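Local coordinates for protein Baccell_00875 (Bacteroides cellulosilyticus DSM 14838, PDB 5NO8) that probably removes L-rhamnose caps from glucuronic acid in complex arabinogalactan proteins, acting as a polysaccharide lyase, at residues A[198-203]-A[659-664]; A[603-608]-A[670-675]. One frame throughout, in Å; residues are numbered along the deposited sequence.

Contact 1: A[198-203]-A[659-664]; sequences RNYEIW and YMYPYK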
loop_
_atom_site.group_PDB
_atom_site.type_symbol
_atom_site.label_atom_id
_atom_site.label_comp_id
_atom_site.label_asym_id
_atom_site.label_seq_id
_atom_site.Cartn_x
_atom_site.Cartn_y
_atom_site.Cartn_z
ATOM N N ARG A 198 -19.236 -0.916 -3.254
ATOM C CA ARG A 198 -18.585 -0.641 -4.534
ATOM C C ARG A 198 -17.246 0.076 -4.430
ATOM O O ARG A 198 -16.471 0.080 -5.373
ATOM C CB ARG A 198 -19.508 0.142 -5.461
ATOM C CG ARG A 198 -19.712 1.570 -5.013
ATOM C CD ARG A 198 -20.061 2.577 -6.091
ATOM N NE ARG A 198 -20.455 3.829 -5.404
ATOM C CZ ARG A 198 -19.668 4.886 -5.155
ATOM N NH1 ARG A 198 -18.399 4.940 -5.568
ATOM N NH2 ARG A 198 -20.168 5.944 -4.483
ATOM N N ASN A 199 -17.004 0.762 -3.315
ATOM C CA ASN A 199 -15.765 1.498 -3.133
ATOM C C ASN A 199 -15.668 1.952 -1.688
ATOM O O ASN A 199 -16.480 1.567 -0.858
ATOM C CB ASN A 199 -15.715 2.725 -4.073
ATOM C CG ASN A 199 -14.328 2.939 -4.639
ATOM O OD1 ASN A 199 -13.362 2.837 -3.911
ATOM N ND2 ASN A 199 -14.234 3.205 -5.961
ATOM N N TYR A 200 -14.639 2.710 -1.372
ATOM C CA TYR A 200 -14.577 3.365 -0.079
ATOM C C TYR A 200 -13.976 4.756 -0.199
ATOM O O TYR A 200 -13.309 5.080 -1.166
ATOM C CB TYR A 200 -13.819 2.525 0.945
ATOM C CG TYR A 200 -12.322 2.419 0.700
ATOM C CD1 TYR A 200 -11.824 1.475 -0.179
ATOM C CD2 TYR A 200 -11.417 3.263 1.350
ATOM C CE1 TYR A 200 -10.473 1.342 -0.391
ATOM C CE2 TYR A 200 -10.040 3.145 1.142
ATOM C CZ TYR A 200 -9.582 2.194 0.245
ATOM O OH TYR A 200 -8.237 2.018 -0.010
ATOM N N GLU A 201 -14.234 5.562 0.819
ATOM C CA GLU A 201 -13.706 6.898 0.912
ATOM C C GLU A 201 -12.932 7.043 2.188
ATOM O O GLU A 201 -13.121 6.283 3.134
ATOM C CB GLU A 201 -14.832 7.914 0.929
ATOM C CG GLU A 201 -15.533 8.046 -0.396
ATOM C CD GLU A 201 -16.761 8.926 -0.296
ATOM O OE1 GLU A 201 -16.584 10.160 -0.312
ATOM O OE2 GLU A 201 -17.889 8.380 -0.165
ATOM N N ILE A 202 -12.082 8.054 2.205
ATOM C CA ILE A 202 -11.288 8.386 3.373
ATOM C C ILE A 202 -11.653 9.811 3.756
ATOM O O ILE A 202 -11.688 10.717 2.905
ATOM C CB ILE A 202 -9.761 8.279 3.095
ATOM C CG1 ILE A 202 -9.337 6.846 2.822
ATOM C CG2 ILE A 202 -8.927 8.842 4.255
ATOM C CD1 ILE A 202 -9.469 5.893 3.973
ATOM N N TRP A 203 -11.887 10.010 5.051
ATOM C CA TRP A 203 -12.163 11.329 5.605
ATOM C C TRP A 203 -11.127 11.683 6.673
ATOM O O TRP A 203 -10.530 10.790 7.266
ATOM C CB TRP A 203 -13.584 11.390 6.209
ATOM C CG TRP A 203 -14.647 11.183 5.220
ATOM C CD1 TRP A 203 -15.271 10.015 4.925
ATOM C CD2 TRP A 203 -15.191 12.158 4.360
ATOM N NE1 TRP A 203 -16.202 10.215 3.938
ATOM C CE2 TRP A 203 -16.161 11.519 3.558
ATOM C CE3 TRP A 203 -14.967 13.526 4.192
ATOM C CZ2 TRP A 203 -16.916 12.206 2.602
ATOM C CZ3 TRP A 203 -15.671 14.193 3.232
ATOM C CH2 TRP A 203 -16.653 13.538 2.451
ATOM N N TYR A 659 -0.349 5.886 -6.949
ATOM C CA TYR A 659 -1.716 5.731 -7.362
ATOM C C TYR A 659 -2.586 6.020 -6.127
ATOM O O TYR A 659 -2.570 5.265 -5.173
ATOM C CB TYR A 659 -2.028 4.330 -7.882
ATOM C CG TYR A 659 -3.447 4.233 -8.384
ATOM C CD1 TYR A 659 -3.818 4.840 -9.589
ATOM C CD2 TYR A 659 -4.448 3.648 -7.612
ATOM C CE1 TYR A 659 -5.134 4.824 -10.045
ATOM C CE2 TYR A 659 -5.766 3.625 -8.059
ATOM C CZ TYR A 659 -6.104 4.210 -9.282
ATOM O OH TYR A 659 -7.405 4.168 -9.735
ATOM N N MET A 660 -3.374 7.080 -6.195
ATOM C CA MET A 660 -4.294 7.456 -5.117
ATOM C C MET A 660 -5.547 6.594 -5.283
ATOM O O MET A 660 -6.319 6.788 -6.210
ATOM C CB MET A 660 -4.625 8.960 -5.170
ATOM C CG MET A 660 -3.418 9.892 -5.162
ATOM S SD MET A 660 -2.342 9.583 -3.768
ATOM C CE MET A 660 -3.449 9.672 -2.366
ATOM N N TYR A 661 -5.744 5.653 -4.367
ATOM C CA TYR A 661 -6.644 4.522 -4.574
ATOM C C TYR A 661 -8.149 4.725 -4.245
ATOM O O TYR A 661 -9.000 4.268 -5.018
ATOM C CB TYR A 661 -6.094 3.278 -3.859
ATOM C CG TYR A 661 -6.868 2.033 -4.159
ATOM C CD1 TYR A 661 -6.602 1.276 -5.303
ATOM C CD2 TYR A 661 -7.905 1.615 -3.332
ATOM C CE1 TYR A 661 -7.359 0.154 -5.599
ATOM C CE2 TYR A 661 -8.653 0.485 -3.619
ATOM C CZ TYR A 661 -8.369 -0.236 -4.752
ATOM O OH TYR A 661 -9.113 -1.333 -5.038
ATOM N N PRO A 662 -8.468 5.337 -3.094
ATOM C CA PRO A 662 -9.894 5.419 -2.739
ATOM C C PRO A 662 -10.727 6.207 -3.733
ATOM O O PRO A 662 -10.191 6.970 -4.524
ATOM C CB PRO A 662 -9.892 6.127 -1.381
ATOM C CG PRO A 662 -8.515 5.944 -0.856
ATOM C CD PRO A 662 -7.624 5.962 -2.066
ATOM N N TYR A 663 -12.037 6.058 -3.638
ATOM C CA TYR A 663 -12.959 6.769 -4.494
ATOM C C TYR A 663 -12.762 8.270 -4.360
ATOM O O TYR A 663 -12.651 8.988 -5.354
ATOM C CB TYR A 663 -14.386 6.354 -4.119
ATOM C CG TYR A 663 -15.503 7.141 -4.784
ATOM C CD1 TYR A 663 -15.603 7.227 -6.156
ATOM C CD2 TYR A 663 -16.500 7.704 -4.019
ATOM C CE1 TYR A 663 -16.636 7.925 -6.767
ATOM C CE2 TYR A 663 -17.533 8.427 -4.583
ATOM C CZ TYR A 663 -17.613 8.536 -5.958
ATOM O OH TYR A 663 -18.657 9.269 -6.494
ATOM N N LYS A 664 -12.773 8.728 -3.114
ATOM C CA LYS A 664 -12.531 10.119 -2.763
ATOM C C LYS A 664 -11.797 10.194 -1.448
ATOM O O LYS A 664 -11.809 9.256 -0.638
ATOM C CB LYS A 664 -13.843 10.898 -2.631
ATOM C CG LYS A 664 -14.608 11.052 -3.937
ATOM C CD LYS A 664 -15.954 11.721 -3.773
ATOM C CE LYS A 664 -16.584 11.966 -5.137
ATOM N NZ LYS A 664 -17.926 12.596 -5.067
HETATM O O HOH W 1 -11.061 2.418 -5.135
#

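Contact 2: A[603-608]-A[670-675]; sequences RELFGD and AEFYDP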
loop_
_atom_site.group_PDB
_atom_site.type_symbol
_atom_site.label_atom_id
_atom_site.label_comp_id
_atom_site.label_asym_id
_atom_site.label_seq_id
_atom_site.Cartn_x
_atom_site.Cartn_y
_atom_site.Cartn_z
ATOM N N ARG A 603 -0.296 16.522 -6.654
ATOM C CA ARG A 603 -1.646 16.796 -6.120
ATOM C C ARG A 603 -1.687 16.911 -4.595
ATOM O O ARG A 603 -2.737 17.295 -4.036
ATOM C CB ARG A 603 -2.610 15.712 -6.571
ATOM C CG ARG A 603 -2.804 15.630 -8.076
ATOM C CD ARG A 603 -3.494 16.831 -8.685
ATOM N NE ARG A 603 -3.610 16.613 -10.132
ATOM C CZ ARG A 603 -4.485 15.790 -10.728
ATOM N NH1 ARG A 603 -5.401 15.106 -10.023
ATOM N NH2 ARG A 603 -4.461 15.669 -12.054
ATOM N N GLU A 604 -0.586 16.515 -3.939
ATOM C CA GLU A 604 -0.377 16.679 -2.492
ATOM C C GLU A 604 -1.504 16.058 -1.649
ATOM O O GLU A 604 -1.894 16.592 -0.616
ATOM C CB GLU A 604 -0.166 18.166 -2.158
ATOM C CG GLU A 604 1.027 18.761 -2.910
ATOM C CD GLU A 604 1.319 20.210 -2.542
ATOM O OE1 GLU A 604 0.528 20.820 -1.790
ATOM O OE2 GLU A 604 2.355 20.739 -3.010
ATOM N N LEU A 605 -2.033 14.930 -2.108
ATOM C CA LEU A 605 -3.146 14.263 -1.412
ATOM C C LEU A 605 -2.653 13.198 -0.444
ATOM O O LEU A 605 -2.083 12.184 -0.872
ATOM C CB LEU A 605 -4.081 13.589 -2.415
ATOM C CG LEU A 605 -5.375 14.248 -2.842
ATOM C CD1 LEU A 605 -6.150 13.282 -3.734
ATOM C CD2 LEU A 605 -6.222 14.608 -1.634
ATOM N N PHE A 606 -2.896 13.390 0.851
ATOM C CA PHE A 606 -2.843 12.288 1.791
ATOM C C PHE A 606 -3.894 11.267 1.364
ATOM O O PHE A 606 -4.858 11.604 0.686
ATOM C CB PHE A 606 -3.161 12.733 3.221
ATOM C CG PHE A 606 -2.028 13.419 3.915
ATOM C CD1 PHE A 606 -0.962 12.690 4.384
ATOM C CD2 PHE A 606 -2.038 14.806 4.100
ATOM C CE1 PHE A 606 0.099 13.309 5.038
ATOM C CE2 PHE A 606 -0.994 15.433 4.762
ATOM C CZ PHE A 606 0.083 14.683 5.224
ATOM N N GLY A 607 -3.694 10.035 1.773
ATOM C CA GLY A 607 -4.634 8.956 1.531
ATOM C C GLY A 607 -3.981 7.743 0.905
ATOM O O GLY A 607 -2.829 7.805 0.431
ATOM N N ASP A 608 -4.724 6.643 0.872
ATOM C CA ASP A 608 -4.182 5.329 0.479
ATOM C C ASP A 608 -3.545 5.377 -0.901
ATOM O O ASP A 608 -4.193 5.789 -1.853
ATOM C CB ASP A 608 -5.259 4.256 0.424
ATOM C CG ASP A 608 -5.914 3.975 1.777
ATOM O OD1 ASP A 608 -5.479 4.538 2.789
ATOM O OD2 ASP A 608 -6.871 3.192 1.785
ATOM N N ALA A 670 -10.420 10.878 -6.157
ATOM C CA ALA A 670 -9.116 10.230 -6.263
ATOM C C ALA A 670 -9.158 9.222 -7.427
ATOM O O ALA A 670 -9.649 9.594 -8.508
ATOM C CB ALA A 670 -8.681 9.649 -4.922
ATOM N N GLU A 671 -8.661 8.008 -7.242
ATOM C CA GLU A 671 -8.542 7.021 -8.344
ATOM C C GLU A 671 -7.722 7.591 -9.506
ATOM O O GLU A 671 -8.148 7.565 -10.665
ATOM C CB GLU A 671 -9.905 6.498 -8.788
ATOM C CG GLU A 671 -10.689 5.944 -7.619
ATOM C CD GLU A 671 -11.887 5.125 -8.013
ATOM O OE1 GLU A 671 -12.959 5.727 -8.236
ATOM O OE2 GLU A 671 -11.737 3.901 -8.157
ATOM N N PHE A 672 -6.534 8.086 -9.206
ATOM C CA PHE A 672 -5.661 8.600 -10.258
ATOM C C PHE A 672 -4.193 8.350 -9.917
ATOM O O PHE A 672 -3.817 8.198 -8.755
ATOM C CB PHE A 672 -5.912 10.107 -10.507
ATOM C CG PHE A 672 -5.539 10.981 -9.349
ATOM C CD1 PHE A 672 -4.236 11.359 -9.135
ATOM C CD2 PHE A 672 -6.505 11.451 -8.485
ATOM C CE1 PHE A 672 -3.874 12.138 -8.054
ATOM C CE2 PHE A 672 -6.158 12.247 -7.414
ATOM C CZ PHE A 672 -4.845 12.597 -7.186
ATOM N N TYR A 673 -3.380 8.327 -10.972
ATOM C CA TYR A 673 -1.918 8.330 -10.852
ATOM C C TYR A 673 -1.478 9.762 -10.719
ATOM O O TYR A 673 -1.819 10.611 -11.563
ATOM C CB TYR A 673 -1.264 7.685 -12.111
ATOM C CG TYR A 673 -1.475 6.216 -12.174
ATOM C CD1 TYR A 673 -0.703 5.362 -11.421
ATOM C CD2 TYR A 673 -2.472 5.662 -12.977
ATOM C CE1 TYR A 673 -0.913 3.987 -11.438
ATOM C CE2 TYR A 673 -2.688 4.287 -12.989
ATOM C CZ TYR A 673 -1.885 3.458 -12.232
ATOM O OH TYR A 673 -2.077 2.098 -12.228
ATOM N N ASP A 674 -0.735 10.057 -9.661
ATOM C CA ASP A 674 -0.198 11.400 -9.510
ATOM C C ASP A 674 0.687 11.764 -10.709
ATOM O O ASP A 674 1.461 10.923 -11.175
ATOM C CB ASP A 674 0.588 11.542 -8.226
ATOM C CG ASP A 674 0.904 12.988 -7.927
ATOM O OD1 ASP A 674 1.895 13.487 -8.512
ATOM O OD2 ASP A 674 0.103 13.610 -7.175
ATOM N N PRO A 675 0.536 12.985 -11.244
ATOM C CA PRO A 675 1.247 13.336 -12.465
ATOM C C PRO A 675 2.748 13.619 -12.344
ATOM O O PRO A 675 3.344 13.933 -13.359
ATOM C CB PRO A 675 0.512 14.574 -12.955
ATOM C CG PRO A 675 -0.167 15.135 -11.782
ATOM C CD PRO A 675 -0.497 13.980 -10.905
HETATM O O HOH W 2 -1.286 13.135 -4.783
#

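Contact 1: A[198-203]-A[659-664]
Strand 199-203 of a mixed beta sheet meets the chain that leaves strand 659-660 and runs through P662 to K664, the two touching parts lying 79° apart. Two backbone bonds join them. Y663 N gives its hydrogen to Y200 O at 2.9 Å, nearly along the C=O axis, and I202 N reaches K664 O at 3.1 Å in the carbonyl plane. The Y663 ring is sandwiched: R198, its chain extended from CG to NE, brings NH1 over the centre of one face, while K664 CG lies toward the rim of the other. R198 CZ stands 4.3 Å from the ring centroid, a cation-pi contact in which guanidinium and ring planes are 81° apart, so the guanidinium stands nearly upright on the ring face, NH1 leading. E201 CG touches the edge of the same ring. N199 OD1 accepts the N-H of Y200, and a water lies within hydrogen-bonding distance of both N199 OD1 (2.6 Å) and Y661 O. The side chains of Y200 and Y661 cross at about a right angle, Y200 CE1 to Y661 CE2 3.8 Å, and P662 lies over one face of the Y200 ring, its CG against Y200 CE2. Polar ends are held by other parts of the fold: Y663 OH and K664 NZ both go to D141, and R198 NE to L222 O. Strand 217-221 pairs antiparallel with 199-203, and strand 163-168 adds I167 against Y200 and W168 against Y661.

Contact 2: A[603-608]-A[670-675]
The loop 603-608, between helices 596-600 and 615-629, packs against strand 672-677 of a small antiparallel sheet at a G1 beta bulge, where E671 and F672 both face M660 of strand 659-660. The cation-pi contact comes first in the side-chain packing. R603 CG is anti to the carbonyl carbon and the chain bends at chi2, which folds the guanidinium back over F672. NH1 sits above the centre of one ring face, and R603 CZ is 4.7 Å from the F672 centroid; the two planes are 41° apart, so the groups are tilted rather than stacked. P675 CD lies over one face of the guanidinium. The charge has a second partner in E372, which forms a salt bridge with NH2.

Apolar contacts complete the packing. R603 CG touches F672 CE1 at 3.7 Å, and L605 CD1 approaches the ring edge, 3.8 Å from F672 CZ. P675 CD also meets R603 CG at 4.0 Å. Replacing F672 with an alanine would remove the ring and would probably cost both the cation-pi contact with R603 and the edge contact with L605, loosening the loop against the strand.

Hydrogen bonding centres on D674, whose CG is anti to the backbone N (chi1 -168°). D674 OD2 accepts a hydrogen bond from a water 2.8 Å away, which in turn weakly accepts from L605 N. The other oxygen, OD1, accepts from the backbone N-H groups of K602 and Y676, so both oxygens are engaged and the carboxylate is fixed in rotation. The direct bond across the contact is R603 N to D674 OD2, 3.0 Å long and nearly straight at 168°, made to the syn lone pair of that oxygen.

Overall arrangement
One segment of each contact lies on neighbouring strands, 659-660 and 672-677, of the same small antiparallel sheet, and the contact centres are about 10 Å apart. Contact 1 is the more buried, with six of its nine touching residues buried, and joins this region to the mixed sheet of strand 199-203; contact 2 is partly buried and joins it to a loop between helices. Each has an arginine over an aromatic face, but the backbone bonds of contact 1 give way in contact 2 to a carboxylate gripping a backbone N-H. They touch directly: Y200 OH probably hydrogen-bonds D608 OD2 at 2.5 Å, and M660 N probably bonds F672 O at 2.8 Å.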